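Local coordinates for protein Asp/Glu-specific dipeptidyl-peptidase (Flavobacterium psychrophilum, PDB 5JXF) that removes dipeptides from the N-terminus of oligopeptides as a serine peptidase strictly specific for an acidic residue, Asp or Glu, at the P1 position, at residues E351-K356 against R680-T685; N303-A308 against S404-N409; I310-A315 against F408-V413. One frame throughout, in Å; residues are numbered along the deposited sequence.

Contact 1: E351-K356 against R680-T685; sequences ESQGLK and RVWEGT. With ASP (aspartic acid), chain F.
A helix-to-loop contact, in which Glu-351 and Gln-353 of helix 328-357 meet Trp-682 and Thr-685, joins the helical part of this S46 peptidase to the loop that follows strand 673-680 in its chymotrypsin-like catalytic part. The loop leads toward strand 698-702. Glu-351 is reached mainly at its inner end: Thr-685 O stands 3.7 Å from Glu-351 CB, while Thr-685 OG1 passes near the Glu-351 N without the angle for a hydrogen bond. With CG anti to the backbone N (chi1 175°) and the chain extended, the carboxylate of Glu-351 reaches a water that donates to its OE2 (2.7 Å) and to Thr-685 O (2.8 Å), bridging the segments; its other oxygen is held by Asn-306. The amide of Gln-353 meets the NE1 edge of the Trp-682 indole, the two planes 75° apart. At the end of strand 673-680, where the loop begins, Arg-680 grips the bound aspartic acid side-on, NE to OD2 and NH2 to OD1, each at 2.8 Å, consistent with its predicted role in selecting acidic P1 residues. The bend at chi3 (-87°) swings the guanidinium round to meet the carboxylate, and Ser-687 takes up its NH1. A leucine in place of Arg-680 would probably leave the ligand carboxylate without its charged mate and weaken the selection. The turn itself is tied by Thr-685, whose OG1 donates to Trp-682 O at 2.7 Å, in the carbonyl plane.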
loop_
_atom_site.group_PDB
_atom_site.type_symbol
_atom_site.label_atom_id
_atom_site.label_comp_id
_atom_site.label_asym_id
_atom_site.label_seq_id
_atom_site.Cartn_x
_atom_site.Cartn_y
_atom_site.Cartn_z
ATOM N N GLU A 351 6.667 10.764 10.957
ATOM C CA GLU A 351 7.829 11.541 11.328
ATOM C C GLU A 351 8.872 10.661 12.013
ATOM O O GLU A 351 10.053 10.703 11.667
ATOM C CB GLU A 351 7.417 12.700 12.238
ATOM C CG GLU A 351 8.582 13.491 12.766
ATOM C CD GLU A 351 8.141 14.668 13.647
ATOM O OE1 GLU A 351 7.676 14.434 14.794
ATOM O OE2 GLU A 351 8.232 15.822 13.162
ATOM N N SER A 352 8.433 9.867 12.985
ATOM C CA SER A 352 9.333 8.932 13.651
ATOM C C SER A 352 9.871 7.902 12.650
ATOM O O SER A 352 11.043 7.517 12.716
ATOM C CB SER A 352 8.627 8.227 14.816
ATOM O OG SER A 352 8.256 9.157 15.823
ATOM N N GLN A 353 9.019 7.491 11.711
ATOM C CA GLN A 353 9.405 6.530 10.673
ATOM C C GLN A 353 10.518 7.082 9.782
ATOM O O GLN A 353 11.553 6.438 9.613
ATOM C CB GLN A 353 8.189 6.135 9.820
ATOM C CG GLN A 353 8.447 4.988 8.844
ATOM C CD GLN A 353 7.171 4.448 8.200
ATOM O OE1 GLN A 353 6.122 4.357 8.843
ATOM N NE2 GLN A 353 7.259 4.089 6.916
ATOM N N GLY A 354 10.311 8.277 9.229
ATOM C CA GLY A 354 11.285 8.901 8.344
ATOM C C GLY A 354 12.594 9.309 9.004
ATOM O O GLY A 354 13.646 9.292 8.365
ATOM N N LEU A 355 12.538 9.712 10.272
ATOM C CA LEU A 355 13.744 10.093 11.008
ATOM C C LEU A 355 14.641 8.882 11.277
ATOM O O LEU A 355 15.867 8.972 11.199
ATOM C CB LEU A 355 13.379 10.774 12.336
ATOM C CG LEU A 355 12.724 12.155 12.223
ATOM C CD1 LEU A 355 12.183 12.613 13.562
ATOM C CD2 LEU A 355 13.710 13.146 11.666
ATOM N N LYS A 356 14.025 7.756 11.611
ATOM C CA LYS A 356 14.777 6.528 11.816
ATOM C C LYS A 356 15.353 6.060 10.491
ATOM O O LYS A 356 16.562 5.931 10.344
ATOM C CB LYS A 356 13.889 5.445 12.420
ATOM C CG LYS A 356 13.516 5.668 13.875
ATOM C CD LYS A 356 12.300 4.831 14.201
ATOM C CE LYS A 356 11.954 4.864 15.669
ATOM N NZ LYS A 356 10.829 3.933 15.975
ATOM N N ARG A 680 1.475 17.006 2.880
ATOM C CA ARG A 680 2.792 16.509 2.490
ATOM C C ARG A 680 2.696 15.013 2.276
ATOM O O ARG A 680 1.816 14.368 2.842
ATOM C CB ARG A 680 3.843 16.784 3.558
ATOM C CG ARG A 680 4.317 18.234 3.666
ATOM C CD ARG A 680 5.145 18.366 4.897
ATOM N NE ARG A 680 4.296 18.653 6.046
ATOM C CZ ARG A 680 4.704 18.597 7.308
ATOM N NH1 ARG A 680 5.944 18.220 7.575
ATOM N NH2 ARG A 680 3.867 18.906 8.296
ATOM N N VAL A 681 3.613 14.454 1.498
ATOM C CA VAL A 681 3.604 13.008 1.258
ATOM C C VAL A 681 4.203 12.258 2.451
ATOM O O VAL A 681 4.976 12.826 3.238
ATOM C CB VAL A 681 4.371 12.632 -0.036
ATOM C CG1 VAL A 681 3.872 13.459 -1.190
ATOM C CG2 VAL A 681 5.867 12.823 0.131
ATOM N N TRP A 682 3.862 10.970 2.561
ATOM C CA TRP A 682 4.234 10.147 3.725
ATOM C C TRP A 682 5.709 10.211 4.063
ATOM O O TRP A 682 6.091 10.411 5.213
ATOM C CB TRP A 682 3.831 8.689 3.498
ATOM C CG TRP A 682 4.042 7.817 4.688
ATOM C CD1 TRP A 682 4.848 6.712 4.770
ATOM C CD2 TRP A 682 3.437 7.970 5.978
ATOM N NE1 TRP A 682 4.783 6.176 6.030
ATOM C CE2 TRP A 682 3.922 6.923 6.793
ATOM C CE3 TRP A 682 2.525 8.887 6.522
ATOM C CZ2 TRP A 682 3.530 6.767 8.127
ATOM C CZ3 TRP A 682 2.141 8.733 7.852
ATOM C CH2 TRP A 682 2.637 7.680 8.635
ATOM N N GLU A 683 6.532 10.065 3.038
ATOM C CA GLU A 683 7.971 10.027 3.201
ATOM C C GLU A 683 8.577 11.314 3.741
ATOM O O GLU A 683 9.696 11.306 4.245
ATOM C CB GLU A 683 8.617 9.675 1.859
ATOM C CG GLU A 683 8.380 8.205 1.431
ATOM C CD GLU A 683 6.943 7.925 1.006
ATOM O OE1 GLU A 683 6.229 8.879 0.595
ATOM O OE2 GLU A 683 6.528 6.752 1.081
ATOM N N GLY A 684 7.851 12.428 3.633
ATOM C CA GLY A 684 8.400 13.692 4.053
ATOM C C GLY A 684 7.701 14.261 5.265
ATOM O O GLY A 684 7.761 15.468 5.516
ATOM N N THR A 685 7.037 13.403 6.030
ATOM C CA THR A 685 6.344 13.863 7.225
ATOM C C THR A 685 7.353 14.268 8.288
ATOM O O THR A 685 7.006 14.867 9.306
ATOM C CB THR A 685 5.405 12.791 7.760
ATOM O OG1 THR A 685 6.041 11.521 7.626
ATOM C CG2 THR A 685 4.136 12.757 6.941
HETATM N N ASP F . -2.034 19.605 6.448
HETATM C CA ASP F . -1.113 20.591 7.025
HETATM C C ASP F . -1.775 21.870 7.505
HETATM O O ASP F . -1.268 22.971 7.269
HETATM C CB ASP F . -0.004 20.936 6.015
HETATM C CG ASP F . 1.167 19.962 6.061
HETATM O OD1 ASP F . 1.345 19.294 7.094
HETATM O OD2 ASP F . 1.924 19.873 5.069
HETATM O O HOH W 1 8.082 16.939 10.761
#

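Contact 2: N303-A308 against S404-N409; sequences NETNPA and SRDYFN
Tyr-407 lays the hydroxyl end of its ring against the methyl group of Ala-308, packing helix 386-415 on helix 295-325 within the helical part of the S46 peptidase fold. The ring atom CE2 lies 3.8 Å from Ala-308 CB, with CZ and OH almost as near, and the methyl comes in obliquely. Tyr-407 has CG anti to its carbonyl carbon (chi1 -82°), a setting that leads the ring out from the side of its helix and brings its far end over to Ala-308. The small side chain lets the ring end approach closely, and Ala-308 CA and Tyr-407 CA are 7.2 Å apart. Around the pair, Tyr-407 also touches Ile-312 one turn further along helix 295-325, and Tyr-474 and Lys-477 of helix 460-477, so the ring is a wedge shared by three helices. One turn earlier on helix 295-325, Thr-305 meets Asp-406, the neighbour of Tyr-407, but not through its hydroxyl: OG1 is occupied in its own helix with Gln-300 O, leaving the carbon side of the threonine facing the acid. Asp-406 also touches Lys-309 on the helix opposite. Helix 295-325 is irregular here, with a wider turn at 303-305 and a kink at Pro-307, which has no N-H to give to the preceding turn; the next bond, from Ala-308 N to Glu-304 O, is weak. Across the interface, Asp-406 OD2 rests 3.4 Å from Thr-305 CG2 and equally close to Thr-305 CB.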
loop_
_atom_site.group_PDB
_atom_site.type_symbol
_atom_site.label_atom_id
_atom_site.label_comp_id
_atom_site.label_asym_id
_atom_site.label_seq_id
_atom_site.Cartn_x
_atom_site.Cartn_y
_atom_site.Cartn_z
ATOM N N ASN A 303 12.630 8.588 20.283
ATOM C CA ASN A 303 12.662 7.551 21.306
ATOM C C ASN A 303 11.593 7.658 22.394
ATOM O O ASN A 303 11.188 6.639 22.941
ATOM C CB ASN A 303 14.039 7.509 21.979
ATOM C CG ASN A 303 15.147 7.079 21.031
ATOM O OD1 ASN A 303 14.947 6.226 20.160
ATOM N ND2 ASN A 303 16.337 7.643 21.222
ATOM N N GLU A 304 11.121 8.854 22.733
ATOM C CA GLU A 304 10.203 8.895 23.870
ATOM C C GLU A 304 8.996 9.825 23.801
ATOM O O GLU A 304 7.919 9.427 24.243
ATOM C CB GLU A 304 11.000 9.196 25.139
ATOM C CG GLU A 304 12.225 10.058 24.923
ATOM C CD GLU A 304 13.355 9.674 25.855
ATOM O OE1 GLU A 304 13.245 8.606 26.507
ATOM O OE2 GLU A 304 14.344 10.438 25.935
ATOM N N THR A 305 9.125 11.033 23.258
ATOM C CA THR A 305 7.951 11.901 23.196
ATOM C C THR A 305 6.920 11.386 22.179
ATOM O O THR A 305 5.748 11.212 22.515
ATOM C CB THR A 305 8.320 13.365 22.858
ATOM O OG1 THR A 305 9.038 13.412 21.622
ATOM C CG2 THR A 305 9.182 13.973 23.965
ATOM N N ASN A 306 7.348 11.139 20.945
ATOM C CA ASN A 306 6.428 10.653 19.920
ATOM C C ASN A 306 5.733 9.322 20.258
ATOM O O ASN A 306 4.512 9.219 20.108
ATOM C CB ASN A 306 7.143 10.522 18.570
ATOM C CG ASN A 306 7.081 11.800 17.754
ATOM O OD1 ASN A 306 6.743 12.863 18.276
ATOM N ND2 ASN A 306 7.393 11.700 16.464
ATOM N N PRO A 307 6.495 8.303 20.705
ATOM C CA PRO A 307 5.807 7.035 20.991
ATOM C C PRO A 307 4.718 7.181 22.057
ATOM O O PRO A 307 3.639 6.603 21.914
ATOM C CB PRO A 307 6.934 6.125 21.504
ATOM C CG PRO A 307 8.187 6.723 20.992
ATOM C CD PRO A 307 7.949 8.200 20.926
ATOM N N ALA A 308 5.009 7.945 23.109
ATOM C CA ALA A 308 4.023 8.215 24.151
ATOM C C ALA A 308 2.732 8.811 23.574
ATOM O O ALA A 308 1.653 8.226 23.712
ATOM C CB ALA A 308 4.614 9.149 25.214
ATOM N N SER A 404 6.404 12.647 31.166
ATOM C CA SER A 404 5.303 12.735 32.121
ATOM C C SER A 404 4.417 13.948 31.789
ATOM O O SER A 404 3.193 13.920 31.954
ATOM C CB SER A 404 5.855 12.826 33.551
ATOM O OG SER A 404 4.844 12.646 34.527
ATOM N N ARG A 405 5.045 15.010 31.299
ATOM C CA ARG A 405 4.310 16.171 30.838
ATOM C C ARG A 405 3.417 15.811 29.650
ATOM O O ARG A 405 2.244 16.190 29.604
ATOM C CB ARG A 405 5.277 17.283 30.450
ATOM C CG ARG A 405 4.615 18.588 30.153
ATOM C CD ARG A 405 5.656 19.611 29.776
ATOM N NE ARG A 405 5.056 20.824 29.229
ATOM C CZ ARG A 405 4.816 21.029 27.942
ATOM N NH1 ARG A 405 5.123 20.093 27.048
ATOM N NH2 ARG A 405 4.269 22.174 27.548
ATOM N N ASP A 406 3.981 15.084 28.692
ATOM C CA ASP A 406 3.232 14.682 27.503
ATOM C C ASP A 406 1.995 13.891 27.884
ATOM O O ASP A 406 0.909 14.119 27.353
ATOM C CB ASP A 406 4.109 13.861 26.564
ATOM C CG ASP A 406 5.057 14.719 25.755
ATOM O OD1 ASP A 406 4.800 15.938 25.619
ATOM O OD2 ASP A 406 6.055 14.166 25.246
ATOM N N TYR A 407 2.173 12.969 28.822
ATOM C CA TYR A 407 1.060 12.186 29.330
ATOM C C TYR A 407 0.020 13.087 29.997
ATOM O O TYR A 407 -1.176 12.849 29.859
ATOM C CB TYR A 407 1.552 11.103 30.305
ATOM C CG TYR A 407 2.068 9.847 29.630
ATOM C CD1 TYR A 407 1.184 8.891 29.133
ATOM C CD2 TYR A 407 3.431 9.610 29.491
ATOM C CE1 TYR A 407 1.633 7.751 28.500
ATOM C CE2 TYR A 407 3.893 8.454 28.860
ATOM C CZ TYR A 407 2.984 7.533 28.370
ATOM O OH TYR A 407 3.421 6.393 27.741
ATOM N N PHE A 408 0.456 14.130 30.700
ATOM C CA PHE A 408 -0.515 15.024 31.339
ATOM C C PHE A 408 -1.288 15.881 30.325
ATOM O O PHE A 408 -2.520 15.911 30.349
ATOM C CB PHE A 408 0.159 15.934 32.366
ATOM C CG PHE A 408 -0.794 16.886 33.025
ATOM C CD1 PHE A 408 -1.571 16.475 34.095
ATOM C CD2 PHE A 408 -0.931 18.191 32.560
ATOM C CE1 PHE A 408 -2.461 17.352 34.702
ATOM C CE2 PHE A 408 -1.820 19.067 33.156
ATOM C CZ PHE A 408 -2.586 18.643 34.228
ATOM N N ASN A 409 -0.578 16.592 29.454
ATOM C CA ASN A 409 -1.234 17.349 28.387
ATOM C C ASN A 409 -2.166 16.501 27.507
ATOM O O ASN A 409 -3.257 16.950 27.138
ATOM C CB ASN A 409 -0.205 18.015 27.468
ATOM C CG ASN A 409 0.668 19.001 28.183
ATOM O OD1 ASN A 409 0.256 19.628 29.160
ATOM N ND2 ASN A 409 1.889 19.161 27.688
#

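Contact 3: I310-A315 against F408-V413; sequences IEIREA and FNEVVV
A buried salt bridge between two nearly parallel helices, carried by Arg-313 of helix 295-325 and Glu-410 of helix 386-415, lies in the helical part of the S46 peptidase. The axes of the two short segments approach to 10.2 Å and their N-to-C directions differ by 21°. Arg-313 presents the side of its guanidinium made by NE and NH2, one nitrogen to each carboxylate oxygen. The bond from Arg-313 NH2 to Glu-410 OE2 (3.2 Å) is the more regular: it lies in the guanidinium plane, uses the syn lone pair of the oxygen and is fairly straight at 155°. Arg-313 NE reaches Glu-410 OE1 at 3.1 Å along a more bent path, tilted from the planes of both groups, and adds only a weak bond to OE2. The unevenness is consistent with the turn between the guanidinium and carboxylate planes. Glu-410 is bent at chi2 (-72°), which folds its carboxylate back toward Arg-313, whereas the arginine chain runs out extended to NE. The remaining nitrogen, NH1, donates to Val-341 O of helix 328-357, and Tyr-344 and Trp-348 of that helix also touch the arginine, so one guanidinium ties three helices together. Such mutual pairing probably keeps both groups charged despite their burial. Beside the ion pair runs an apolar seam. Ile-312 CD1 sits 3.7 Å from Glu-410 CB, the aliphatic base of the acid, and Ile-312 CG2 meets Val-411 CG2 at 3.9 Å, the two side chains crossing at about a right angle. Polar bridge and hydrocarbon packing side by side make this a buried helix-helix interface of the alpha-helical part of the S46 fold, with helices 295-325, 328-357 and 386-415 meeting around Arg-313.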
loop_
_atom_site.group_PDB
_atom_site.type_symbol
_atom_site.label_atom_id
_atom_site.label_comp_id
_atom_site.label_asym_id
_atom_site.label_seq_id
_atom_site.Cartn_x
_atom_site.Cartn_y
_atom_site.Cartn_z
ATOM N N ILE A 310 1.731 9.104 20.484
ATOM C CA ILE A 310 1.127 8.213 19.506
ATOM C C ILE A 310 0.209 7.176 20.175
ATOM O O ILE A 310 -0.967 7.037 19.810
ATOM C CB ILE A 310 2.213 7.501 18.678
ATOM C CG1 ILE A 310 2.826 8.498 17.688
ATOM C CG2 ILE A 310 1.629 6.302 17.945
ATOM C CD1 ILE A 310 4.148 8.047 17.105
ATOM N N GLU A 311 0.738 6.473 21.167
ATOM C CA GLU A 311 -0.043 5.459 21.882
ATOM C C GLU A 311 -1.285 6.057 22.537
ATOM O O GLU A 311 -2.362 5.460 22.506
ATOM C CB GLU A 311 0.819 4.760 22.942
ATOM C CG GLU A 311 1.009 3.278 22.690
ATOM C CD GLU A 311 1.707 2.568 23.845
ATOM O OE1 GLU A 311 1.036 2.261 24.855
ATOM O OE2 GLU A 311 2.926 2.308 23.745
ATOM N N ILE A 312 -1.139 7.248 23.114
ATOM C CA ILE A 312 -2.269 7.902 23.766
ATOM C C ILE A 312 -3.364 8.275 22.774
ATOM O O ILE A 312 -4.527 7.973 23.010
ATOM C CB ILE A 312 -1.842 9.162 24.529
ATOM C CG1 ILE A 312 -0.892 8.794 25.660
ATOM C CG2 ILE A 312 -3.061 9.885 25.100
ATOM C CD1 ILE A 312 -0.422 10.010 26.418
ATOM N N ARG A 313 -3.005 8.924 21.670
ATOM C CA ARG A 313 -4.004 9.336 20.678
ATOM C C ARG A 313 -4.666 8.133 19.986
ATOM O O ARG A 313 -5.850 8.171 19.645
ATOM C CB ARG A 313 -3.378 10.262 19.627
ATOM C CG ARG A 313 -3.052 11.657 20.175
ATOM C CD ARG A 313 -2.549 12.626 19.114
ATOM N NE ARG A 313 -2.279 13.938 19.705
ATOM C CZ ARG A 313 -2.605 15.100 19.145
ATOM N NH1 ARG A 313 -3.212 15.121 17.959
ATOM N NH2 ARG A 313 -2.314 16.246 19.763
ATOM N N GLU A 314 -3.903 7.069 19.782
ATOM C CA GLU A 314 -4.447 5.884 19.115
ATOM C C GLU A 314 -5.616 5.290 19.904
ATOM O O GLU A 314 -6.656 4.953 19.340
ATOM C CB GLU A 314 -3.354 4.827 18.912
ATOM C CG GLU A 314 -3.791 3.637 18.072
ATOM C CD GLU A 314 -4.588 2.625 18.874
ATOM O OE1 GLU A 314 -4.340 2.506 20.097
ATOM O OE2 GLU A 314 -5.479 1.973 18.285
ATOM N N ALA A 315 -5.435 5.156 21.212
ATOM C CA ALA A 315 -6.491 4.634 22.066
ATOM C C ALA A 315 -7.718 5.557 22.024
ATOM O O ALA A 315 -8.843 5.081 21.881
ATOM C CB ALA A 315 -5.985 4.464 23.481
ATOM N N PHE A 408 0.456 14.130 30.700
ATOM C CA PHE A 408 -0.515 15.024 31.339
ATOM C C PHE A 408 -1.288 15.881 30.325
ATOM O O PHE A 408 -2.520 15.911 30.349
ATOM C CB PHE A 408 0.159 15.934 32.366
ATOM C CG PHE A 408 -0.794 16.886 33.025
ATOM C CD1 PHE A 408 -1.571 16.475 34.095
ATOM C CD2 PHE A 408 -0.931 18.191 32.560
ATOM C CE1 PHE A 408 -2.461 17.352 34.702
ATOM C CE2 PHE A 408 -1.820 19.067 33.156
ATOM C CZ PHE A 408 -2.586 18.643 34.228
ATOM N N ASN A 409 -0.578 16.592 29.454
ATOM C CA ASN A 409 -1.234 17.349 28.387
ATOM C C ASN A 409 -2.166 16.501 27.507
ATOM O O ASN A 409 -3.257 16.950 27.138
ATOM C CB ASN A 409 -0.205 18.015 27.468
ATOM C CG ASN A 409 0.668 19.001 28.183
ATOM O OD1 ASN A 409 0.256 19.628 29.160
ATOM N ND2 ASN A 409 1.889 19.161 27.688
ATOM N N GLU A 410 -1.734 15.292 27.150
ATOM C CA GLU A 410 -2.501 14.504 26.186
ATOM C C GLU A 410 -3.741 13.919 26.836
ATOM O O GLU A 410 -4.788 13.815 26.204
ATOM C CB GLU A 410 -1.647 13.391 25.564
ATOM C CG GLU A 410 -0.694 13.878 24.471
ATOM C CD GLU A 410 -1.400 14.268 23.167
ATOM O OE1 GLU A 410 -2.377 13.592 22.769
ATOM O OE2 GLU A 410 -0.975 15.257 22.533
ATOM N N VAL A 411 -3.635 13.571 28.110
ATOM C CA VAL A 411 -4.704 12.822 28.752
ATOM C C VAL A 411 -5.685 13.733 29.477
ATOM O O VAL A 411 -6.899 13.534 29.408
ATOM C CB VAL A 411 -4.134 11.777 29.726
ATOM C CG1 VAL A 411 -5.232 11.203 30.605
ATOM C CG2 VAL A 411 -3.427 10.667 28.945
ATOM N N VAL A 412 -5.166 14.750 30.149
ATOM C CA VAL A 412 -6.019 15.641 30.924
ATOM C C VAL A 412 -6.451 16.877 30.125
ATOM O O VAL A 412 -7.617 17.273 30.170
ATOM C CB VAL A 412 -5.310 16.076 32.217
ATOM C CG1 VAL A 412 -6.163 17.065 32.992
ATOM C CG2 VAL A 412 -4.991 14.857 33.063
ATOM N N VAL A 413 -5.523 17.464 29.374
ATOM C CA VAL A 413 -5.790 18.714 28.665
ATOM C C VAL A 413 -6.500 18.550 27.308
ATOM O O VAL A 413 -7.384 19.342 26.960
ATOM C CB VAL A 413 -4.475 19.490 28.434
ATOM C CG1 VAL A 413 -4.734 20.791 27.683
ATOM C CG2 VAL A 413 -3.781 19.758 29.759
#

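In the fold
Along the chain the segments come in the order 303-308, 310-315, 351-356, 404-409, 408-413 and 680-685. Contacts 2 and 3 are successive parts of one interface between helices 295-325 and 386-415: their centres are 8 Å apart, and the shared residues Phe-408 and Asn-409 make them continuous. The centre of contact 1 is about 19 Å from that of contact 2 and 21 Å from that of contact 3, yet it is joined to contact 2 where Asn-306 ND2 probably hydrogen-bonds to Ser-352 OG and Glu-351 OE1. Consecutive helices 295-325 and 328-357 thus connect the helical packing to the loop that follows the arginine thought to select acidic P1 residues.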